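Local coordinates for putative PadR-family transcriptional regulatory protein (Bacteroides fragilis, PDB 5H20), which probably binds DNA as a dimeric winged helix-turn-helix transcriptional regulator of the PadR family, at residues A[15-20]-A[52-56]; A[27-31]-A[75-79]. The contacts are given in a common frame with arbitrary orientation. Residues are numbered along the deposited sequence.

Contact 1 (A[15-20]-A[52-56]); sequences LEYCIM and LLTRL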
loop_
_atom_site.group_PDB
_atom_site.type_symbol
_atom_site.label_atom_id
_atom_site.label_comp_id
_atom_site.label_asym_id
_atom_site.label_seq_id
_atom_site.Cartn_x
_atom_site.Cartn_y
_atom_site.Cartn_z
ATOM N N LEU A 15 -4.931 4.457 -2.447
ATOM C CA LEU A 15 -5.424 5.760 -2.912
ATOM C C LEU A 15 -4.345 6.853 -2.816
ATOM O O LEU A 15 -4.178 7.631 -3.755
ATOM C CB LEU A 15 -6.709 6.152 -2.163
ATOM C CG LEU A 15 -8.007 5.387 -2.509
ATOM C CD1 LEU A 15 -8.961 5.298 -1.332
ATOM C CD2 LEU A 15 -8.715 6.017 -3.698
ATOM N N GLU A 16 -3.594 6.879 -1.708
ATOM C CA GLU A 16 -2.473 7.827 -1.534
ATOM C C GLU A 16 -1.382 7.676 -2.588
ATOM O O GLU A 16 -0.829 8.676 -3.055
ATOM C CB GLU A 16 -1.856 7.724 -0.140
ATOM C CG GLU A 16 -2.634 8.469 0.936
ATOM C CD GLU A 16 -2.304 7.992 2.332
ATOM O OE1 GLU A 16 -1.756 6.865 2.489
ATOM O OE2 GLU A 16 -2.616 8.730 3.285
ATOM N N TYR A 17 -1.084 6.426 -2.941
ATOM C CA TYR A 17 -0.124 6.083 -3.982
ATOM C C TYR A 17 -0.639 6.515 -5.350
ATOM O O TYR A 17 0.128 7.001 -6.175
ATOM C CB TYR A 17 0.163 4.576 -3.956
ATOM C CG TYR A 17 1.015 4.056 -5.087
ATOM C CD1 TYR A 17 2.409 4.017 -4.983
ATOM C CD2 TYR A 17 0.428 3.571 -6.262
ATOM C CE1 TYR A 17 3.194 3.524 -6.024
ATOM C CE2 TYR A 17 1.204 3.073 -7.303
ATOM C CZ TYR A 17 2.586 3.054 -7.177
ATOM O OH TYR A 17 3.348 2.560 -8.205
ATOM N N CYS A 18 -1.936 6.324 -5.566
ATOM C CA CYS A 18 -2.617 6.707 -6.795
ATOM C C CYS A 18 -2.617 8.231 -7.018
ATOM O O CYS A 18 -2.397 8.696 -8.143
ATOM C CB CYS A 18 -4.044 6.161 -6.771
ATOM S SG CYS A 18 -4.943 6.414 -8.308
ATOM N N ILE A 19 -2.853 8.989 -5.944
ATOM C CA ILE A 19 -2.779 10.456 -5.961
ATOM C C ILE A 19 -1.357 10.928 -6.344
ATOM O O ILE A 19 -1.196 11.782 -7.240
ATOM C CB ILE A 19 -3.198 11.076 -4.600
ATOM C CG1 ILE A 19 -4.669 10.815 -4.289
ATOM C CG2 ILE A 19 -2.947 12.583 -4.577
ATOM C CD1 ILE A 19 -5.014 10.970 -2.818
ATOM N N MET A 20 -0.345 10.359 -5.672
ATOM C CA MET A 20 1.061 10.696 -5.943
ATOM C C MET A 20 1.447 10.327 -7.371
ATOM O O MET A 20 2.142 11.105 -8.045
ATOM C CB MET A 20 1.996 10.032 -4.940
ATOM C CG MET A 20 1.894 10.610 -3.543
ATOM S SD MET A 20 3.177 9.970 -2.456
ATOM C CE MET A 20 2.435 8.422 -1.935
ATOM N N LEU A 52 -7.132 12.722 2.326
ATOM C CA LEU A 52 -5.864 12.105 1.910
ATOM C C LEU A 52 -4.887 13.144 1.350
ATOM O O LEU A 52 -3.677 13.112 1.663
ATOM C CB LEU A 52 -6.122 10.984 0.907
ATOM C CG LEU A 52 -6.378 9.536 1.361
ATOM C CD1 LEU A 52 -6.934 9.329 2.769
ATOM C CD2 LEU A 52 -7.222 8.835 0.321
ATOM N N LEU A 53 -5.417 14.070 0.547
ATOM C CA LEU A 53 -4.659 15.217 0.073
ATOM C C LEU A 53 -4.066 15.991 1.254
ATOM O O LEU A 53 -2.865 16.294 1.260
ATOM C CB LEU A 53 -5.544 16.138 -0.777
ATOM C CG LEU A 53 -6.177 15.585 -2.050
ATOM C CD1 LEU A 53 -7.099 16.652 -2.630
ATOM C CD2 LEU A 53 -5.110 15.156 -3.048
ATOM N N THR A 54 -4.921 16.273 2.243
ATOM C CA THR A 54 -4.542 16.949 3.483
ATOM C C THR A 54 -3.457 16.154 4.236
ATOM O O THR A 54 -2.461 16.752 4.667
ATOM C CB THR A 54 -5.791 17.274 4.357
ATOM O OG1 THR A 54 -6.631 18.198 3.652
ATOM C CG2 THR A 54 -5.413 17.910 5.702
ATOM N N ARG A 55 -3.631 14.829 4.332
ATOM C CA ARG A 55 -2.671 13.940 4.998
ATOM C C ARG A 55 -1.302 13.935 4.302
ATOM O O ARG A 55 -0.265 13.989 4.959
ATOM C CB ARG A 55 -3.236 12.518 5.088
ATOM C CG ARG A 55 -2.734 11.719 6.276
ATOM C CD ARG A 55 -3.480 10.402 6.402
ATOM N NE ARG A 55 -4.931 10.589 6.395
ATOM C CZ ARG A 55 -5.789 9.747 6.956
ATOM N NH1 ARG A 55 -5.338 8.669 7.580
ATOM N NH2 ARG A 55 -7.093 9.987 6.906
ATOM N N LEU A 56 -1.320 13.873 2.967
ATOM C CA LEU A 56 -0.101 13.899 2.144
ATOM C C LEU A 56 0.605 15.265 2.186
ATOM O O LEU A 56 1.845 15.313 2.235
ATOM C CB LEU A 56 -0.384 13.468 0.695
ATOM C CG LEU A 56 -0.798 12.015 0.367
ATOM C CD1 LEU A 56 -1.653 11.964 -0.890
ATOM C CD2 LEU A 56 0.393 11.072 0.232
#
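Two helical segments, 15-20 and 52-56, cross at -75° with their axes 10.4 Å apart, a separation filled mainly by aliphatic side chains, with the Glu16 stem among them. The CA-to-CB bonds of Ile19, Leu52, Arg55 and Leu56 point toward the opposing helix. Ile19, with chi1 m and chi2 t, places CD1 3.9 Å from Leu52 CB and CG2 3.7 Å from Leu53 CD2; its CG2 and CD1 each lie 4.0 Å from Leu56 CD1, and CD1 is also 4.2 Å from Leu53 CD2. Leu53 starts out directed away, yet its mt rotamer brings CD2 back to Ile19. Leu52 departs from the usual leucine wells, its chi2 of 25° lying between them; its CD2 meets Leu15 CB at 3.7 Å. The m, t, m course of Met20 carries CE to 4.0 Å from Leu56 CD2. Glu16 lays its aliphatic part over the leucines, CG being 3.9 Å from Leu52 CG and 4.0 Å from Leu56 CG, and its carboxylate ends beside Arg55. Glu16 OE2 stands 4.3 Å from Arg55 NE, well out of the guanidinium plane, so charge attraction remains without a salt bridge. This is the helical core of a winged helix-turn-helix domain. Leu62 of strand 62-67 packs on Ile19, Leu53 and Leu56, helix 82-97 covers Met20 through Phe87 and Leu88, and Met10 of the second subunit packs on Glu16 and Met20.

Contact 2 (A[27-31]-A[75-79]); sequences PAYAS and RKYYK. With GLC (alpha-D-glucopyranose), chain E; PO4 (phosphate ion), chain D.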
loop_
_atom_site.group_PDB
_atom_site.type_symbol
_atom_site.label_atom_id
_atom_site.label_comp_id
_atom_site.label_asym_id
_atom_site.label_seq_id
_atom_site.Cartn_x
_atom_site.Cartn_y
_atom_site.Cartn_z
ATOM N N PRO A 27 0.891 18.930 -12.110
ATOM C CA PRO A 27 0.157 19.487 -10.974
ATOM C C PRO A 27 -1.335 19.567 -11.314
ATOM O O PRO A 27 -1.691 19.577 -12.495
ATOM C CB PRO A 27 0.758 20.884 -10.812
ATOM C CG PRO A 27 1.309 21.235 -12.161
ATOM C CD PRO A 27 1.803 19.927 -12.716
ATOM N N ALA A 28 -2.196 19.596 -10.298
ATOM C CA ALA A 28 -3.643 19.501 -10.522
ATOM C C ALA A 28 -4.486 19.974 -9.344
ATOM O O ALA A 28 -4.056 19.898 -8.191
ATOM C CB ALA A 28 -4.026 18.071 -10.892
ATOM N N TYR A 29 -5.678 20.480 -9.666
ATOM C CA TYR A 29 -6.743 20.698 -8.697
ATOM C C TYR A 29 -7.308 19.330 -8.322
ATOM O O TYR A 29 -7.242 18.375 -9.119
ATOM C CB TYR A 29 -7.863 21.577 -9.288
ATOM C CG TYR A 29 -7.457 22.972 -9.777
ATOM C CD1 TYR A 29 -7.152 24.002 -8.872
ATOM C CD2 TYR A 29 -7.413 23.265 -11.141
ATOM C CE1 TYR A 29 -6.797 25.272 -9.320
ATOM C CE2 TYR A 29 -7.055 24.532 -11.598
ATOM C CZ TYR A 29 -6.757 25.529 -10.682
ATOM O OH TYR A 29 -6.397 26.776 -11.128
ATOM N N ALA A 30 -7.853 19.225 -7.111
ATOM C CA ALA A 30 -8.580 18.032 -6.679
ATOM C C ALA A 30 -9.605 17.523 -7.716
ATOM O O ALA A 30 -9.690 16.321 -7.962
ATOM C CB ALA A 30 -9.243 18.273 -5.328
ATOM N N SER A 31 -10.353 18.452 -8.312
ATOM C CA SER A 31 -11.270 18.193 -9.432
ATOM C C SER A 31 -10.611 17.583 -10.674
ATOM O O SER A 31 -11.272 16.857 -11.413
ATOM C CB SER A 31 -12.013 19.473 -9.829
ATOM O OG SER A 31 -11.086 20.527 -10.099
ATOM N N ARG A 75 -8.920 28.133 -5.008
ATOM C CA ARG A 75 -8.779 26.712 -5.286
ATOM C C ARG A 75 -7.346 26.287 -4.980
ATOM O O ARG A 75 -6.404 27.034 -5.262
ATOM C CB ARG A 75 -9.125 26.420 -6.746
ATOM C CG ARG A 75 -10.520 26.862 -7.180
ATOM C CD ARG A 75 -10.729 26.618 -8.666
ATOM N NE ARG A 75 -10.934 25.199 -8.931
ATOM C CZ ARG A 75 -10.689 24.579 -10.085
ATOM N NH1 ARG A 75 -10.225 25.246 -11.137
ATOM N NH2 ARG A 75 -10.913 23.273 -10.184
ATOM N N LYS A 76 -7.197 25.115 -4.370
ATOM C CA LYS A 76 -5.893 24.564 -4.023
ATOM C C LYS A 76 -5.297 23.898 -5.259
ATOM O O LYS A 76 -5.933 23.080 -5.923
ATOM C CB LYS A 76 -5.997 23.571 -2.862
ATOM C CG LYS A 76 -6.231 24.181 -1.477
ATOM C CD LYS A 76 -6.541 23.073 -0.484
ATOM C CE LYS A 76 -6.932 23.600 0.891
ATOM N NZ LYS A 76 -5.987 23.212 1.979
ATOM N N TYR A 77 -4.079 24.295 -5.603
ATOM C CA TYR A 77 -3.435 23.738 -6.782
ATOM C C TYR A 77 -2.227 22.949 -6.317
ATOM O O TYR A 77 -1.252 23.504 -5.809
ATOM C CB TYR A 77 -3.134 24.836 -7.801
ATOM C CG TYR A 77 -2.705 24.375 -9.179
ATOM C CD1 TYR A 77 -3.606 23.760 -10.058
ATOM C CD2 TYR A 77 -1.393 24.611 -9.631
ATOM C CE1 TYR A 77 -3.207 23.366 -11.333
ATOM C CE2 TYR A 77 -0.987 24.216 -10.898
ATOM C CZ TYR A 77 -1.895 23.594 -11.742
ATOM O OH TYR A 77 -1.504 23.198 -12.995
ATOM N N TYR A 78 -2.340 21.638 -6.459
ATOM C CA TYR A 78 -1.461 20.693 -5.795
ATOM C C TYR A 78 -0.375 20.223 -6.733
ATOM O O TYR A 78 -0.613 20.021 -7.922
ATOM C CB TYR A 78 -2.263 19.463 -5.346
ATOM C CG TYR A 78 -3.199 19.620 -4.167
ATOM C CD1 TYR A 78 -2.745 19.414 -2.856
ATOM C CD2 TYR A 78 -4.566 19.885 -4.363
ATOM C CE1 TYR A 78 -3.602 19.518 -1.770
ATOM C CE2 TYR A 78 -5.440 19.977 -3.281
ATOM C CZ TYR A 78 -4.955 19.792 -1.988
ATOM O OH TYR A 78 -5.809 19.865 -0.904
ATOM N N LYS A 79 0.810 20.030 -6.172
ATOM C CA LYS A 79 1.911 19.377 -6.866
ATOM C C LYS A 79 2.581 18.371 -5.936
ATOM O O LYS A 79 2.459 18.463 -4.711
ATOM C CB LYS A 79 2.913 20.402 -7.404
ATOM C CG LYS A 79 3.681 21.146 -6.316
ATOM C CD LYS A 79 4.782 22.024 -6.876
ATOM C CE LYS A 79 5.853 22.231 -5.818
ATOM N NZ LYS A 79 7.039 22.979 -6.349
HETATM C C1 GLC E . -11.558 22.986 -6.247
HETATM C C2 GLC E . -10.269 22.204 -6.503
HETATM C C3 GLC E . -9.545 21.738 -5.232
HETATM C C4 GLC E . -9.774 22.589 -3.979
HETATM C C5 GLC E . -11.241 22.999 -3.767
HETATM C C6 GLC E . -11.336 24.437 -3.248
HETATM O O1 GLC E . -12.523 22.586 -7.225
HETATM O O2 GLC E . -10.571 21.050 -7.294
HETATM O O3 GLC E . -8.138 21.654 -5.492
HETATM O O4 GLC E . -9.347 21.843 -2.831
HETATM O O5 GLC E . -12.092 22.774 -4.922
HETATM O O6 GLC E . -10.951 24.473 -1.866
HETATM P P PO4 D . -9.490 23.128 -14.490
HETATM O O1 PO4 D . -9.309 24.629 -14.500
HETATM O O2 PO4 D . -9.946 22.681 -13.122
HETATM O O3 PO4 D . -8.183 22.450 -14.831
HETATM O O4 PO4 D . -10.536 22.740 -15.509
#
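A single antiparallel bridge ties the turn before helix 30-39 to strand 75-80. Ala28 and Tyr78 form a hydrogen-bonded pair in which each backbone satisfies the other: Ala28 N gives to Tyr78 O at 2.9 Å, and Tyr78 N to Ala28 O at 3.0 Å. Beyond it the segments diverge, and the bound glucose takes up the next polar groups. Its O3 accepts from Ala30 N (2.9 Å) and donates to Lys76 O (2.7 Å), bridging two backbones that do not bond directly; its O2 accepts from Ser31 N at 2.8 Å and shares a 2.9 Å hydrogen bond with Ser31 OG. The segments supply six of the glucose pocket's eight residues, alongside Tyr50 and Pro74. Arg75 NH2 reaches glucose O1 weakly, at 3.4 Å, whereas O2 of a phosphate ion, probably from the crystallisation liquor, receives bonds from Arg75 NH1 (3.3 Å) and NH2 (3.1 Å). The guanidinium also lies flat on Tyr29 in a cation-pi stack, Arg75 CZ being 3.6 Å from the ring centroid; the other face of Tyr29 takes the edge of Tyr77. Tyr29 is the helix N-cap residue, and its N is bonded to Asp32 OD2. Strand 62-67 pairs with the far edge of 75-80, joining Arg75 to Val67, Tyr77 to Glu65 and Lys79 to Ser63 in the wing hairpin, while Ala30 and Tyr78 rest on Leu53 of helix 46-58.

Contact 1 lies near the centre of the chain, buried and largely apolar, with one charge pair, Glu16 and Arg55, that is no salt bridge; contact 2, about 12 Å away between centres, is partly exposed and relies on backbone hydrogen bonds, aromatic rings and bound ligands. They meet at Leu53 of contact 1: Leu53 CB is 3.7 Å from Tyr78 OH and Leu53 CD1 3.8 Å from Ala30 CB. Helix 46-58 thus has one side on helix 5-23 and another against the 27-31/75-79 junction. Their segments alternate along the chain; contact 1 is helix on helix, and contact 2 joins the start of helix 30-39 to the wing. The second subunit packs on contact 1, whereas contact 2 forms most of the glucose pocket.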